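Putative TOXIN related protein (Parabacteroides distasonis ATCC 8503, PDB 3K0Y) is of unknown function, a putative toxin-related protein of the NigD-like family that joins an OB-type N-terminal domain to a C-terminal beta-sandwich domain. Local coordinates at residues A14-V19 against A54-T59; A40-N45 against K77-H82; P50-L55 against I81-T86. One frame throughout, in Å; residues are numbered along the deposited sequence.

All three contacts lie in the NigD-like N-terminal OB domain and belong to one mixed sheet. Contact 1 is buried, contact 3 is partly buried, and contact 2 lies at the surface, farthest from the centre of the chain. Strand 52-62 serves contacts 1 and 3, which share Ala54 and Leu55; strand 74-88 serves contacts 2 and 3, which share Ile81 and His82. Their chemistry follows their place: main-chain bonds with small apolar side chains in contact 1, amide, ammonium and aromatic groups on a parallel edge in contact 2, and a mixture of main-chain, hydroxyl, amide and water bonds in contact 3, where strands 119-128 and 163-172 pack alongside.

Contact 1: A14-V19 against A54-T59; sequences AVATVV and ALVNFT
Ala14 and Val56 form an antiparallel hydrogen-bonded pair, with Val56 N to Ala14 O at 2.9 Å and 172° at the hydrogen. Ala16 and Ala54 make a second such pair, Ala16 N lying 2.9 Å from Ala54 O. Between them Val15 and Leu55 are a non-hydrogen-bonded pair, where Val15 CA approaches Ala54 O at 3.4 Å in a CA-H...O contact. The tight part is the buried face of Ala16, Ala54 and Val56: Ala16 CB meets Val56 CG2 at 4.0 Å, and Val18 CG2 reaches the methyl of Ala54 at 4.4 Å. On the same face, partly exposed Ala14 sets CB near the plane of the Phe58 ring, at its edge, 4.1 Å from CE1. On the other face the side chains of Val15 and Leu55 cross at about a right angle, touching through Val15 CG2 and Leu55 CD1 at 4.1 Å; Val15 is buried, but partly exposed Leu55 lies near a bound nonaethylene glycol, probably from the crystallisation liquor. The short segments run 115° apart, consistent with coiling of an OB-type barrel. Main-chain bonds thus set the register; side chains meet one another through carbon, consistent with an apolar interior beside Ala16, Ala54 and Val56.

Contact 2: A40-N45 against K77-H82; sequences ATNYPN and KVNAIH
Tyr43 lays its ring against Ala80 and Ile81, just beyond a short parallel pairing of Ala40 with Lys77 and Thr41 with Val78. In that pairing Val78 N donates to Ala40 O at 3.1 Å, and Asn42 N donates to Val78 O at 3.0 Å. Thr41 OG1 accepts from Tyr43 N at 2.9 Å; this ST turn bends the chain out of the strand.

From its CB, the Tyr43 side chain sets CG anti to the carbonyl carbon (chi1 -61°), 4.0 Å from Ile81 CG2. CD2 comes closer to that methyl, and CE2 lies near both it and Ile81 O. The methyl stands over one ring face, displaced toward the rim, 3.9 Å from the centroid in a CH-pi contact. On the other branch CD1 and then CE1 approach Asn79 O and Ala80 CA, both obliquely. CZ is near Ile81 N, and at the tip OH reaches Ala80 CB, with a doubtful approach to His82, whose ring is modelled in two conformers.

Asn42 uses both ends of its amide. ND2 donates to Asn79 O at 3.2 Å, with the acceptor in the amide plane and the donor on a carbonyl lone pair. OD1 receives Lys77 NZ at 3.0 Å, from 60° above the amide carbonyl plane, after the lysine chain bends at its last torsion (chi4 73°). Asn79, with Ala80, forms a classic bulge opposite Asn57, and its ND2 hydrogen-bonds to Thr59 OG1 and Asn57 OD1. The ammonium on OD1 would be expected to polarise the Asn42 amide and strengthen its N-H toward Asn79 O, coupling two polar bonds at a surface edge.

Contact 3: P50-L55 against I81-T86; sequences PNQRAL and IHNILT
Arg53 N donates to Thr86 OG1 at 3.0 Å and 166°, and that hydroxyl in turn donates to Ile84 O at 2.8 Å. Arg53 O is gripped twice: Ile84 N lies 2.9 Å away, above the carbonyl plane, while Gln52 NE2 comes in the plane on a lone pair, also at 2.9 Å. The same NE2 also lies 2.7 Å from Ile84 O, in a weak bond bent to 115°. Water 1 donates to Gln52 OE1 and accepts from Thr86 N, so bridging the glutamine side chain and the facing main chain. Farther along, Leu55 and His82 exchange two main-chain bonds, each of 2.8 Å.

Packing surrounds this network. The amides of Gln52 and Asn83 stack with their planes 15° apart, while Asn83 OD1 accepts a hydrogen bond from Tyr46 OH. Ala54 CB meets Ile81 CG1 at 3.7 Å; on the opposite face, Ile84 CD1 lies against Leu55 N and CB.

This is the hairpin of strands 52-62 and 74-88. Ile84 also touches Val15 of strand 11-22, and the Arg53 guanidinium hydrogen-bonds to Thr17 and Asn121 and forms a salt bridge with Asp31. Thr86 packs on Ala170 of strand 163-172 and Tyr119 of strand 119-128.

Contact 1: A14-V19 against A54-T59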
loop_
_atom_site.group_PDB
_atom_site.type_symbol
_atom_site.label_atom_id
_atom_site.label_comp_id
_atom_site.label_asym_id
_atom_site.label_seq_id
_atom_site.Cartn_x
_atom_site.Cartn_y
_atom_site.Cartn_z
ATOM N N ALA A 14 -1.047 -13.777 -2.992
ATOM C CA ALA A 14 -0.479 -12.534 -3.515
ATOM C C ALA A 14 -1.348 -11.299 -3.191
ATOM O O ALA A 14 -2.560 -11.422 -2.941
ATOM C CB ALA A 14 -0.270 -12.667 -5.034
ATOM N N VAL A 15 -0.713 -10.121 -3.190
ATOM C CA VAL A 15 -1.405 -8.861 -3.096
ATOM C C VAL A 15 -1.869 -8.526 -4.531
ATOM O O VAL A 15 -1.088 -8.686 -5.482
ATOM C CB VAL A 15 -0.521 -7.761 -2.419
ATOM C CG1 VAL A 15 -1.219 -6.362 -2.399
ATOM C CG2 VAL A 15 -0.146 -8.180 -1.006
ATOM N N ALA A 16 -3.152 -8.173 -4.684
ATOM C CA ALA A 16 -3.758 -7.823 -5.969
ATOM C C ALA A 16 -4.579 -6.557 -5.840
ATOM O O ALA A 16 -5.146 -6.281 -4.772
ATOM C CB ALA A 16 -4.700 -8.928 -6.446
ATOM N N THR A 17 -4.722 -5.856 -6.951
ATOM C CA THR A 17 -5.706 -4.800 -7.060
ATOM C C THR A 17 -7.021 -5.337 -7.619
ATOM O O THR A 17 -7.046 -6.034 -8.615
ATOM C CB THR A 17 -5.207 -3.645 -7.907
ATOM O OG1 THR A 17 -3.909 -3.253 -7.422
ATOM C CG2 THR A 17 -6.257 -2.426 -7.881
ATOM N N VAL A 18 -8.107 -5.012 -6.926
ATOM C CA VAL A 18 -9.436 -5.355 -7.338
ATOM C C VAL A 18 -9.896 -4.356 -8.399
ATOM O O VAL A 18 -9.911 -3.148 -8.171
ATOM C CB VAL A 18 -10.447 -5.307 -6.132
ATOM C CG1 VAL A 18 -11.891 -5.557 -6.637
ATOM C CG2 VAL A 18 -10.115 -6.332 -5.042
ATOM N N VAL A 19 -10.299 -4.838 -9.553
ATOM C CA VAL A 19 -10.849 -3.913 -10.546
ATOM C C VAL A 19 -12.296 -4.255 -10.858
ATOM O O VAL A 19 -12.544 -5.233 -11.538
ATOM C CB VAL A 19 -10.010 -3.896 -11.849
ATOM C CG1 VAL A 19 -10.544 -2.814 -12.772
ATOM C CG2 VAL A 19 -8.513 -3.655 -11.524
ATOM N N ALA A 54 -6.069 -6.254 -2.031
ATOM C CA ALA A 54 -6.491 -7.388 -1.224
ATOM C C ALA A 54 -5.397 -8.450 -1.226
ATOM O O ALA A 54 -4.612 -8.528 -2.159
ATOM C CB ALA A 54 -7.795 -7.987 -1.730
ATOM N N LEU A 55 -5.323 -9.193 -0.141
ATOM C CA LEU A 55 -4.558 -10.415 -0.083
ATOM C C LEU A 55 -5.468 -11.543 -0.600
ATOM O O LEU A 55 -6.538 -11.810 -0.028
ATOM C CB LEU A 55 -4.103 -10.667 1.365
ATOM C CG LEU A 55 -3.060 -11.769 1.572
ATOM C CD1 LEU A 55 -1.739 -11.440 0.874
ATOM C CD2 LEU A 55 -2.874 -11.989 3.106
ATOM N N VAL A 56 -5.055 -12.171 -1.690
ATOM C CA VAL A 56 -5.848 -13.159 -2.385
ATOM C C VAL A 56 -5.190 -14.546 -2.401
ATOM O O VAL A 56 -4.044 -14.678 -2.800
ATOM C CB VAL A 56 -6.116 -12.735 -3.846
ATOM C CG1 VAL A 56 -7.017 -13.746 -4.522
ATOM C CG2 VAL A 56 -6.750 -11.294 -3.911
ATOM N N ASN A 57 -5.950 -15.563 -1.988
ATOM C CA ASN A 57 -5.564 -16.964 -2.069
ATOM C C ASN A 57 -6.339 -17.528 -3.261
ATOM O O ASN A 57 -7.577 -17.522 -3.261
ATOM C CB ASN A 57 -5.946 -17.677 -0.783
ATOM C CG ASN A 57 -5.491 -19.175 -0.746
ATOM O OD1 ASN A 57 -5.369 -19.856 -1.775
ATOM N ND2 ASN A 57 -5.232 -19.662 0.459
ATOM N N PHE A 58 -5.619 -17.921 -4.308
ATOM C CA PHE A 58 -6.246 -18.335 -5.548
ATOM C C PHE A 58 -5.565 -19.589 -6.145
ATOM O O PHE A 58 -4.400 -19.897 -5.860
ATOM C CB PHE A 58 -6.279 -17.174 -6.564
ATOM C CG PHE A 58 -4.918 -16.705 -7.017
ATOM C CD1 PHE A 58 -4.214 -15.753 -6.286
ATOM C CD2 PHE A 58 -4.324 -17.226 -8.171
ATOM C CE1 PHE A 58 -2.959 -15.333 -6.686
ATOM C CE2 PHE A 58 -3.061 -16.788 -8.578
ATOM C CZ PHE A 58 -2.385 -15.831 -7.827
ATOM N N THR A 59 -6.334 -20.293 -6.962
ATOM C CA THR A 59 -5.890 -21.485 -7.679
ATOM C C THR A 59 -6.089 -21.220 -9.166
ATOM O O THR A 59 -7.176 -20.837 -9.596
ATOM C CB THR A 59 -6.721 -22.688 -7.263
ATOM O OG1 THR A 59 -6.581 -22.903 -5.850
ATOM C CG2 THR A 59 -6.302 -23.974 -8.039
#

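Contact 2: A40-N45 against K77-H82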
loop_
_atom_site.group_PDB
_atom_site.type_symbol
_atom_site.label_atom_id
_atom_site.label_comp_id
_atom_site.label_asym_id
_atom_site.label_seq_id
_atom_site.Cartn_x
_atom_site.Cartn_y
_atom_site.Cartn_z
ATOM N N ALA A 40 -14.424 -18.987 -10.768
ATOM C CA ALA A 40 -15.173 -19.454 -9.606
ATOM C C ALA A 40 -14.711 -18.693 -8.346
ATOM O O ALA A 40 -13.714 -17.962 -8.376
ATOM C CB ALA A 40 -15.006 -20.948 -9.440
ATOM N N THR A 41 -15.445 -18.841 -7.251
ATOM C CA THR A 41 -15.130 -18.137 -6.017
ATOM C C THR A 41 -15.779 -18.809 -4.834
ATOM O O THR A 41 -16.908 -19.257 -4.936
ATOM C CB THR A 41 -15.599 -16.638 -6.077
ATOM O OG1 THR A 41 -15.194 -15.950 -4.885
ATOM C CG2 THR A 41 -17.161 -16.523 -6.252
ATOM N N ASN A 42 -15.078 -18.873 -3.706
ATOM C CA ASN A 42 -15.736 -19.179 -2.408
ATOM C C ASN A 42 -16.440 -17.990 -1.763
ATOM O O ASN A 42 -17.186 -18.187 -0.799
ATOM C CB ASN A 42 -14.719 -19.718 -1.399
ATOM C CG ASN A 42 -14.227 -21.121 -1.750
ATOM O OD1 ASN A 42 -15.000 -21.948 -2.174
ATOM N ND2 ASN A 42 -12.956 -21.372 -1.561
ATOM N N TYR A 43 -16.199 -16.758 -2.243
ATOM C CA TYR A 43 -16.909 -15.566 -1.720
ATOM C C TYR A 43 -17.773 -14.862 -2.789
ATOM O O TYR A 43 -17.413 -13.781 -3.277
ATOM C CB TYR A 43 -15.947 -14.507 -1.254
ATOM C CG TYR A 43 -14.970 -14.750 -0.141
ATOM C CD1 TYR A 43 -14.303 -15.968 0.032
ATOM C CD2 TYR A 43 -14.609 -13.661 0.699
ATOM C CE1 TYR A 43 -13.352 -16.120 1.058
ATOM C CE2 TYR A 43 -13.667 -13.800 1.706
ATOM C CZ TYR A 43 -13.032 -15.021 1.882
ATOM O OH TYR A 43 -12.097 -15.123 2.890
ATOM N N PRO A 44 -18.935 -15.429 -3.135
ATOM C CA PRO A 44 -19.654 -14.797 -4.235
ATOM C C PRO A 44 -20.284 -13.442 -3.887
ATOM O O PRO A 44 -20.675 -12.714 -4.801
ATOM C CB PRO A 44 -20.725 -15.833 -4.601
ATOM C CG PRO A 44 -20.921 -16.616 -3.335
ATOM C CD PRO A 44 -19.555 -16.692 -2.711
ATOM N N ASN A 45 -20.364 -13.105 -2.594
ATOM C CA ASN A 45 -20.991 -11.868 -2.143
ATOM C C ASN A 45 -19.974 -10.773 -1.851
ATOM O O ASN A 45 -20.300 -9.775 -1.247
ATOM C CB ASN A 45 -21.859 -12.137 -0.897
ATOM C CG ASN A 45 -23.024 -13.059 -1.186
ATOM O OD1 ASN A 45 -23.619 -12.981 -2.241
ATOM N ND2 ASN A 45 -23.332 -13.951 -0.255
ATOM N N LYS A 77 -9.828 -19.602 -9.510
ATOM C CA LYS A 77 -10.752 -19.703 -8.393
ATOM C C LYS A 77 -10.198 -18.858 -7.239
ATOM O O LYS A 77 -9.069 -19.072 -6.774
ATOM C CB LYS A 77 -10.901 -21.128 -7.919
ATOM C CG LYS A 77 -11.815 -21.280 -6.704
ATOM C CD LYS A 77 -12.006 -22.744 -6.367
ATOM C CE LYS A 77 -12.585 -22.917 -4.983
ATOM N NZ LYS A 77 -14.013 -22.549 -4.920
ATOM N N VAL A 78 -10.985 -17.883 -6.807
ATOM C CA VAL A 78 -10.704 -17.150 -5.594
ATOM C C VAL A 78 -11.042 -18.067 -4.427
ATOM O O VAL A 78 -12.184 -18.409 -4.228
ATOM C CB VAL A 78 -11.558 -15.845 -5.536
ATOM C CG1 VAL A 78 -11.426 -15.146 -4.171
ATOM C CG2 VAL A 78 -11.143 -14.904 -6.689
ATOM N N ASN A 79 -10.040 -18.506 -3.684
ATOM C CA ASN A 79 -10.285 -19.316 -2.496
ATOM C C ASN A 79 -10.612 -18.439 -1.308
ATOM O O ASN A 79 -11.501 -18.767 -0.517
ATOM C CB ASN A 79 -9.089 -20.189 -2.175
ATOM C CG ASN A 79 -8.692 -21.102 -3.357
ATOM O OD1 ASN A 79 -9.543 -21.744 -3.976
ATOM N ND2 ASN A 79 -7.407 -21.118 -3.683
ATOM N N ALA A 80 -9.877 -17.338 -1.173
ATOM C CA ALA A 80 -10.157 -16.354 -0.131
ATOM C C ALA A 80 -9.656 -14.984 -0.587
ATOM O O ALA A 80 -8.810 -14.877 -1.441
ATOM C CB ALA A 80 -9.510 -16.767 1.224
ATOM N N ILE A 81 -10.215 -13.932 -0.029
ATOM C CA ILE A 81 -9.817 -12.589 -0.408
ATOM C C ILE A 81 -10.038 -11.715 0.828
ATOM O O ILE A 81 -11.160 -11.634 1.368
ATOM C CB ILE A 81 -10.593 -12.111 -1.665
ATOM C CG1 ILE A 81 -10.278 -10.653 -1.987
ATOM C CG2 ILE A 81 -12.108 -12.328 -1.460
ATOM C CD1 ILE A 81 -10.624 -10.276 -3.397
ATOM N N HIS A 82 -8.934 -11.150 1.308
ATOM C CA HIS A 82 -8.911 -10.323 2.504
ATOM C C HIS A 82 -8.438 -8.925 2.129
ATOM O O HIS A 82 -7.279 -8.741 1.793
ATOM C CB HIS A 82 -7.950 -10.927 3.530
ATOM C CG HIS A 82 -8.077 -12.412 3.684
ATOM N ND1 HIS A 82 -9.175 -13.005 4.254
ATOM C CD2 HIS A 82 -7.224 -13.420 3.363
ATOM C CE1 HIS A 82 -9.005 -14.318 4.266
ATOM N NE2 HIS A 82 -7.825 -14.590 3.743
#

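Contact 3: P50-L55 against I81-T86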
loop_
_atom_site.group_PDB
_atom_site.type_symbol
_atom_site.label_atom_id
_atom_site.label_comp_id
_atom_site.label_asym_id
_atom_site.label_seq_id
_atom_site.Cartn_x
_atom_site.Cartn_y
_atom_site.Cartn_z
ATOM N N PRO A 50 -13.479 0.272 -6.325
ATOM C CA PRO A 50 -12.379 0.831 -7.112
ATOM C C PRO A 50 -11.171 1.105 -6.222
ATOM O O PRO A 50 -11.333 1.497 -5.079
ATOM C CB PRO A 50 -12.967 2.164 -7.631
ATOM C CG PRO A 50 -13.911 2.564 -6.518
ATOM C CD PRO A 50 -14.569 1.253 -6.124
ATOM N N ASN A 51 -9.980 0.855 -6.727
ATOM C CA ASN A 51 -8.742 1.259 -6.037
ATOM C C ASN A 51 -8.526 0.645 -4.641
ATOM O O ASN A 51 -8.182 1.326 -3.680
ATOM C CB ASN A 51 -8.706 2.781 -6.009
ATOM C CG ASN A 51 -8.972 3.373 -7.383
ATOM O OD1 ASN A 51 -10.005 4.006 -7.604
ATOM N ND2 ASN A 51 -8.085 3.103 -8.324
ATOM N N GLN A 52 -8.763 -0.661 -4.549
ATOM C CA GLN A 52 -8.715 -1.391 -3.292
ATOM C C GLN A 52 -7.767 -2.542 -3.535
ATOM O O GLN A 52 -7.881 -3.211 -4.564
ATOM C CB GLN A 52 -10.114 -1.924 -2.975
ATOM C CG GLN A 52 -10.214 -2.854 -1.840
ATOM C CD GLN A 52 -9.941 -2.195 -0.512
ATOM O OE1 GLN A 52 -10.624 -1.279 -0.128
ATOM N NE2 GLN A 52 -8.963 -2.705 0.214
ATOM N N ARG A 53 -6.828 -2.765 -2.627
ATOM C CA ARG A 53 -5.968 -3.958 -2.738
ATOM C C ARG A 53 -6.464 -5.019 -1.778
ATOM O O ARG A 53 -7.178 -4.704 -0.811
ATOM C CB ARG A 53 -4.528 -3.609 -2.427
ATOM C CG ARG A 53 -3.981 -2.488 -3.267
ATOM C CD ARG A 53 -2.512 -2.767 -3.662
ATOM N NE ARG A 53 -2.472 -3.552 -4.887
ATOM C CZ ARG A 53 -1.391 -4.199 -5.327
ATOM N NH1 ARG A 53 -0.262 -4.186 -4.624
ATOM N NH2 ARG A 53 -1.449 -4.834 -6.465
ATOM N N ALA A 54 -6.069 -6.254 -2.031
ATOM C CA ALA A 54 -6.491 -7.388 -1.224
ATOM C C ALA A 54 -5.397 -8.450 -1.226
ATOM O O ALA A 54 -4.612 -8.528 -2.159
ATOM C CB ALA A 54 -7.795 -7.987 -1.730
ATOM N N LEU A 55 -5.323 -9.193 -0.141
ATOM C CA LEU A 55 -4.558 -10.415 -0.083
ATOM C C LEU A 55 -5.468 -11.543 -0.600
ATOM O O LEU A 55 -6.538 -11.810 -0.028
ATOM C CB LEU A 55 -4.103 -10.667 1.365
ATOM C CG LEU A 55 -3.060 -11.769 1.572
ATOM C CD1 LEU A 55 -1.739 -11.440 0.874
ATOM C CD2 LEU A 55 -2.874 -11.989 3.106
ATOM N N ILE A 81 -10.215 -13.932 -0.029
ATOM C CA ILE A 81 -9.817 -12.589 -0.408
ATOM C C ILE A 81 -10.038 -11.715 0.828
ATOM O O ILE A 81 -11.160 -11.634 1.368
ATOM C CB ILE A 81 -10.593 -12.111 -1.665
ATOM C CG1 ILE A 81 -10.278 -10.653 -1.987
ATOM C CG2 ILE A 81 -12.108 -12.328 -1.460
ATOM C CD1 ILE A 81 -10.624 -10.276 -3.397
ATOM N N HIS A 82 -8.934 -11.150 1.308
ATOM C CA HIS A 82 -8.911 -10.323 2.504
ATOM C C HIS A 82 -8.438 -8.925 2.129
ATOM O O HIS A 82 -7.279 -8.741 1.793
ATOM C CB HIS A 82 -7.950 -10.927 3.530
ATOM C CG HIS A 82 -8.077 -12.412 3.684
ATOM N ND1 HIS A 82 -9.175 -13.005 4.254
ATOM C CD2 HIS A 82 -7.224 -13.420 3.363
ATOM C CE1 HIS A 82 -9.005 -14.318 4.266
ATOM N NE2 HIS A 82 -7.825 -14.590 3.743
ATOM N N ASN A 83 -9.333 -7.943 2.180
ATOM C CA ASN A 83 -8.947 -6.586 1.841
ATOM C C ASN A 83 -7.790 -6.075 2.696
ATOM O O ASN A 83 -7.669 -6.387 3.877
ATOM C CB ASN A 83 -10.133 -5.659 1.987
ATOM C CG ASN A 83 -11.160 -5.868 0.894
ATOM O OD1 ASN A 83 -10.939 -6.661 -0.034
ATOM N ND2 ASN A 83 -12.290 -5.164 0.992
ATOM N N ILE A 84 -6.925 -5.316 2.047
ATOM C CA ILE A 84 -5.822 -4.653 2.688
ATOM C C ILE A 84 -6.263 -3.180 2.782
ATOM O O ILE A 84 -6.771 -2.617 1.816
ATOM C CB ILE A 84 -4.535 -4.815 1.858
ATOM C CG1 ILE A 84 -4.057 -6.259 1.911
ATOM C CG2 ILE A 84 -3.447 -3.834 2.329
ATOM C CD1 ILE A 84 -2.968 -6.617 0.867
ATOM N N LEU A 85 -6.091 -2.567 3.943
ATOM C CA LEU A 85 -6.369 -1.140 4.066
ATOM C C LEU A 85 -5.653 -0.356 2.923
ATOM O O LEU A 85 -4.428 -0.392 2.813
ATOM C CB LEU A 85 -5.908 -0.619 5.430
ATOM C CG LEU A 85 -6.036 0.874 5.627
ATOM C CD1 LEU A 85 -7.640 1.296 5.651
ATOM C CD2 LEU A 85 -5.349 1.342 6.877
ATOM N N THR A 86 -6.435 0.326 2.087
ATOM C CA THR A 86 -5.948 1.050 0.918
ATOM C C THR A 86 -6.358 2.520 0.980
ATOM O O THR A 86 -7.529 2.814 1.033
ATOM C CB THR A 86 -6.450 0.363 -0.372
ATOM O OG1 THR A 86 -6.014 -1.024 -0.326
ATOM C CG2 THR A 86 -5.850 1.059 -1.618
HETATM O O HOH W 1 -9.365 -0.249 2.259
#